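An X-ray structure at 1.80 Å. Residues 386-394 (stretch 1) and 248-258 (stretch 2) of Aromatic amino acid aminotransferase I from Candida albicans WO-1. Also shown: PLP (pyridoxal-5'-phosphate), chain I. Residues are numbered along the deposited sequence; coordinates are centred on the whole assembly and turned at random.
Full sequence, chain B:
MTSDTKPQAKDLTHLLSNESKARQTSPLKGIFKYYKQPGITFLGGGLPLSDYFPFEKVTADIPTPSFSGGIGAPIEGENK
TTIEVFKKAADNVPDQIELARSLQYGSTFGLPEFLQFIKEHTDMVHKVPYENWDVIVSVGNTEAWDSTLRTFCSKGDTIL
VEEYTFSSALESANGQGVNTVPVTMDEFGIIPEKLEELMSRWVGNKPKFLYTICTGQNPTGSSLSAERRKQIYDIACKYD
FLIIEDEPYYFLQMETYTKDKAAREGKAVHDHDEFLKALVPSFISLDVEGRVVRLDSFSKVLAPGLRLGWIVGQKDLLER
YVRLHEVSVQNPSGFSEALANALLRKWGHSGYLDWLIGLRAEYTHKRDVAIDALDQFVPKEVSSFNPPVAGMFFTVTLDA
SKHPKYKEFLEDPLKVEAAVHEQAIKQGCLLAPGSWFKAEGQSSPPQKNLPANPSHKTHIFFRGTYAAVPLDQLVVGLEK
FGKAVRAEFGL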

# COMPACT_ATOMS: atom_id res chain seq x y z
N ASN B 386 5.37 -33.41 -14.14
CA ASN B 386 6.66 -33.14 -13.44
C ASN B 386 6.27 -32.98 -11.97
O ASN B 386 5.55 -32.04 -11.65
CB ASN B 386 7.32 -31.89 -14.05
CG ASN B 386 8.54 -31.38 -13.32
OD1 ASN B 386 9.31 -32.17 -12.81
ND2 ASN B 386 8.74 -30.06 -13.25
N PRO B 387 6.65 -33.88 -11.04
CA PRO B 387 6.36 -33.67 -9.62
C PRO B 387 7.11 -32.41 -9.16
O PRO B 387 8.31 -32.33 -9.35
CB PRO B 387 6.92 -34.91 -8.92
CG PRO B 387 7.11 -35.91 -10.02
CD PRO B 387 7.46 -35.09 -11.25
N PRO B 388 6.43 -31.39 -8.60
CA PRO B 388 7.12 -30.21 -8.09
C PRO B 388 8.06 -30.53 -6.91
O PRO B 388 7.74 -31.39 -6.11
CB PRO B 388 6.01 -29.28 -7.58
CG PRO B 388 4.73 -29.83 -8.15
CD PRO B 388 4.98 -31.30 -8.43
N VAL B 389 9.18 -29.84 -6.85
CA VAL B 389 10.10 -29.78 -5.67
C VAL B 389 9.78 -28.58 -4.77
O VAL B 389 10.35 -28.53 -3.66
CB VAL B 389 11.57 -29.72 -6.11
CG1 VAL B 389 11.95 -30.91 -7.00
CG2 VAL B 389 11.91 -28.40 -6.77
N ALA B 390 8.93 -27.64 -5.20
CA ALA B 390 8.56 -26.45 -4.39
C ALA B 390 7.22 -25.88 -4.85
O ALA B 390 6.85 -26.07 -6.00
CB ALA B 390 9.64 -25.41 -4.46
N GLY B 391 6.51 -25.24 -3.95
CA GLY B 391 5.34 -24.44 -4.32
C GLY B 391 4.02 -25.11 -4.00
O GLY B 391 4.01 -26.18 -3.34
N MET B 392 2.93 -24.46 -4.42
CA MET B 392 1.56 -24.91 -4.12
C MET B 392 0.91 -25.49 -5.39
O MET B 392 -0.19 -26.02 -5.27
CB MET B 392 0.70 -23.79 -3.53
CG MET B 392 0.58 -22.56 -4.38
SD MET B 392 -0.58 -21.41 -3.66
CE MET B 392 -0.03 -21.34 -1.96
N PHE B 393 1.60 -25.47 -6.51
CA PHE B 393 0.98 -25.83 -7.82
C PHE B 393 1.57 -27.11 -8.39
O PHE B 393 2.77 -27.40 -8.26
CB PHE B 393 1.19 -24.70 -8.82
CG PHE B 393 0.58 -23.40 -8.36
CD1 PHE B 393 -0.78 -23.28 -8.16
CD2 PHE B 393 1.38 -22.27 -8.19
CE1 PHE B 393 -1.34 -22.07 -7.79
CE2 PHE B 393 0.81 -21.07 -7.81
CZ PHE B 393 -0.53 -20.98 -7.57
N PHE B 394 0.70 -27.85 -9.06
CA PHE B 394 1.07 -29.01 -9.90
C PHE B 394 0.52 -28.75 -11.31
O PHE B 394 -0.39 -27.95 -11.45
CB PHE B 394 0.51 -30.31 -9.31
CG PHE B 394 -0.99 -30.45 -9.28
CD1 PHE B 394 -1.66 -31.01 -10.35
CD2 PHE B 394 -1.72 -30.03 -8.19
CE1 PHE B 394 -3.04 -31.13 -10.31
CE2 PHE B 394 -3.10 -30.16 -8.15
CZ PHE B 394 -3.76 -30.71 -9.22
N1 PLP I . 3.87 -12.83 -6.77
C2 PLP I . 3.49 -14.01 -7.26
C2A PLP I . 4.27 -14.59 -8.39
C3 PLP I . 2.40 -14.70 -6.74
O3 PLP I . 2.03 -15.87 -7.34
C4 PLP I . 1.66 -14.12 -5.69
C4A PLP I . 0.49 -14.80 -5.15
C5 PLP I . 2.09 -12.89 -5.15
C6 PLP I . 3.17 -12.28 -5.74
C5A PLP I . 1.31 -12.18 -4.08
O4P PLP I . 2.20 -11.70 -3.03
P PLP I . 1.74 -10.82 -1.84
O1P PLP I . 3.01 -10.77 -1.02
O2P PLP I . 0.56 -11.56 -1.16
O3P PLP I . 1.31 -9.46 -2.41
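Stretch 2 248-258: PYYFLQMETYT

The most unusual feature of this contact is that its backbones join through a single isolated beta bridge, between Ala-390 and Gln-253, whose CA atoms lie only 3.9 Å apart. Two hydrogen bonds frame the pair: Gly-391 N donates to Leu-252 O at 2.9 Å with an N-H...O angle of 162°, and Met-254 N donates to Val-389 O, also at 2.9 Å, with an angle of 147°. The bonded partners rise in number along one stretch as they fall along the other, so the two segments run antiparallel. The pattern continues to Pro-387, whose CA is 6.5 Å from the CA of Tyr-257. No ladder grows from the bridge; the two segments belong to one chain, and no touching residues are fewer than 130 positions apart.

Ala-390 is extended, with phi/psi of -158/153, and its small side chain suits so close an approach: Ala-390 CB lies 3.6 Å from Gln-253 CA and 3.6 Å from Gln-253 CG. Ala-390 CA approaches Leu-252 O at 3.3 Å in a CA-H...O contact, so this carbonyl meets both Ala-390 and the amide of Gly-391. Gly-391 has phi/psi of 103/-174, angles at which a CB would be jammed against the carbonyl O of Ala-390; glycine is therefore called for by the backbone itself. Leu-252 ends a tight turn, its N donating to Tyr-249 O at 2.8 Å. The CA-to-CB bond of Gln-253 points away from stretch 1; Gln-253 NE2 donates to Tyr-250 O at 2.8 Å, while OE1 is bonded elsewhere in the structure.

Beyond the bridge, Met-254 supplies a flexible apolar arm. Its CB sets off sideways, but its end comes nearer, bringing Met-254 CE to 3.4 Å from Ala-390 N and 4.2 Å from Pro-388 CB. An unbranched thioether can reach along the backbone to make these contacts. Farther along, Pro-387 CB packs 3.7 Å from Tyr-257 CB, a compact ring against the base of an aromatic side chain. A water joins the segments here, accepting from Tyr-257 N at 2.9 Å and donating to Pro-388 O at 3.1 Å.

At the other end the CA-to-CB bond of Tyr-249 points toward stretch 1, and the residue links the contact to the cofactor. Phe-393, at the start of a strand, turns its edge to the face of Tyr-249 in an offset edge-to-face pair, with ring centroids 5.8 Å apart and planes at 80°. Phe-393 CE2 lies 3.5 Å from Tyr-249 OH and 3.9 Å from Tyr-249 CZ. Met-392 adds a polarizable sulfur, its SD 4.0 Å from Tyr-249 CE1 in an oblique approach, while Met-392 CE reaches Leu-252 CD1 at 4.1 Å. Tyrosine suits this position because its ring packs among apolar side chains while its hydroxyl remains available: PLP O3 donates a hydrogen bond to Tyr-249 OH at 2.6 Å. Thus the same residue that packs against stretch 1 also holds the cofactor of this aminotransferase.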

# COMPACT_ATOMS: atom_id res chain seq x y z
N PRO B 248 7.50 -15.45 -3.29
CA PRO B 248 6.58 -15.70 -2.16
C PRO B 248 6.52 -17.19 -1.77
O PRO B 248 6.14 -17.50 -0.64
CB PRO B 248 5.25 -15.18 -2.68
CG PRO B 248 5.34 -15.44 -4.18
CD PRO B 248 6.79 -15.22 -4.56
N TYR B 249 6.95 -18.09 -2.65
CA TYR B 249 6.79 -19.54 -2.42
C TYR B 249 8.14 -20.17 -2.01
O TYR B 249 8.22 -21.39 -1.95
CB TYR B 249 6.26 -20.23 -3.69
CG TYR B 249 5.02 -19.64 -4.30
CD1 TYR B 249 3.81 -19.65 -3.63
CD2 TYR B 249 5.05 -19.08 -5.55
CE1 TYR B 249 2.66 -19.13 -4.19
CE2 TYR B 249 3.91 -18.58 -6.15
CZ TYR B 249 2.71 -18.59 -5.47
OH TYR B 249 1.56 -18.10 -6.02
N TYR B 250 9.17 -19.36 -1.73
CA TYR B 250 10.52 -19.88 -1.42
C TYR B 250 10.46 -20.91 -0.29
O TYR B 250 11.16 -21.90 -0.37
CB TYR B 250 11.49 -18.77 -1.01
CG TYR B 250 12.91 -19.26 -0.88
CD1 TYR B 250 13.70 -19.47 -2.00
CD2 TYR B 250 13.46 -19.49 0.37
CE1 TYR B 250 15.01 -19.89 -1.89
CE2 TYR B 250 14.77 -19.92 0.49
CZ TYR B 250 15.54 -20.14 -0.63
OH TYR B 250 16.80 -20.56 -0.52
N PHE B 251 9.61 -20.74 0.71
CA PHE B 251 9.60 -21.63 1.89
C PHE B 251 8.51 -22.70 1.69
O PHE B 251 8.18 -23.40 2.66
CB PHE B 251 9.53 -20.79 3.17
CG PHE B 251 10.86 -20.18 3.51
CD1 PHE B 251 11.98 -20.99 3.67
CD2 PHE B 251 11.02 -18.81 3.57
CE1 PHE B 251 13.22 -20.43 3.93
CE2 PHE B 251 12.28 -18.25 3.80
CZ PHE B 251 13.37 -19.07 4.00
N LEU B 252 7.99 -22.85 0.46
CA LEU B 252 7.15 -24.02 0.11
C LEU B 252 8.02 -25.03 -0.63
O LEU B 252 7.46 -25.95 -1.27
CB LEU B 252 5.94 -23.60 -0.74
CG LEU B 252 5.08 -22.50 -0.12
CD1 LEU B 252 3.81 -22.30 -0.91
CD2 LEU B 252 4.74 -22.79 1.33
N GLN B 253 9.35 -24.92 -0.52
CA GLN B 253 10.25 -26.04 -0.93
C GLN B 253 9.87 -27.31 -0.16
O GLN B 253 9.40 -27.24 1.01
CB GLN B 253 11.71 -25.66 -0.80
CG GLN B 253 12.12 -24.67 -1.89
CD GLN B 253 13.52 -24.16 -1.70
OE1 GLN B 253 14.49 -24.88 -1.92
NE2 GLN B 253 13.64 -22.93 -1.22
N MET B 254 10.05 -28.46 -0.82
CA MET B 254 9.60 -29.76 -0.30
C MET B 254 10.73 -30.77 -0.47
O MET B 254 11.64 -30.53 -1.27
CB MET B 254 8.35 -30.25 -1.05
CG MET B 254 7.14 -29.40 -0.77
SD MET B 254 5.74 -29.76 -1.86
CE MET B 254 6.48 -29.24 -3.41
N GLU B 255 10.57 -31.91 0.20
CA GLU B 255 11.39 -33.12 -0.04
C GLU B 255 11.16 -33.53 -1.50
O GLU B 255 10.04 -33.31 -1.99
CB GLU B 255 11.01 -34.22 0.95
CG GLU B 255 11.08 -33.82 2.41
CD GLU B 255 12.36 -33.17 2.91
OE1 GLU B 255 13.41 -33.25 2.21
OE2 GLU B 255 12.29 -32.54 4.01
N THR B 256 12.21 -33.97 -2.19
CA THR B 256 12.12 -34.57 -3.55
C THR B 256 11.07 -35.68 -3.54
O THR B 256 11.01 -36.50 -2.57
CB THR B 256 13.48 -35.07 -4.04
OG1 THR B 256 14.34 -33.94 -3.99
CG2 THR B 256 13.42 -35.59 -5.46
N TYR B 257 10.22 -35.72 -4.56
CA TYR B 257 9.14 -36.73 -4.66
C TYR B 257 9.78 -38.07 -5.01
O TYR B 257 10.70 -38.09 -5.83
CB TYR B 257 8.09 -36.34 -5.70
CG TYR B 257 7.06 -37.41 -5.99
CD1 TYR B 257 5.92 -37.54 -5.22
CD2 TYR B 257 7.24 -38.29 -7.05
CE1 TYR B 257 4.98 -38.52 -5.48
CE2 TYR B 257 6.30 -39.27 -7.33
CZ TYR B 257 5.17 -39.39 -6.55
OH TYR B 257 4.22 -40.34 -6.82
N THR B 258 9.30 -39.13 -4.39
CA THR B 258 9.63 -40.54 -4.74
C THR B 258 8.32 -41.32 -4.87
O THR B 258 7.43 -41.05 -4.05
CB THR B 258 10.55 -41.15 -3.68
OG1 THR B 258 10.83 -42.50 -4.05
CG2 THR B 258 9.92 -41.16 -2.31
O HOH W 1 9.90 -33.53 -6.37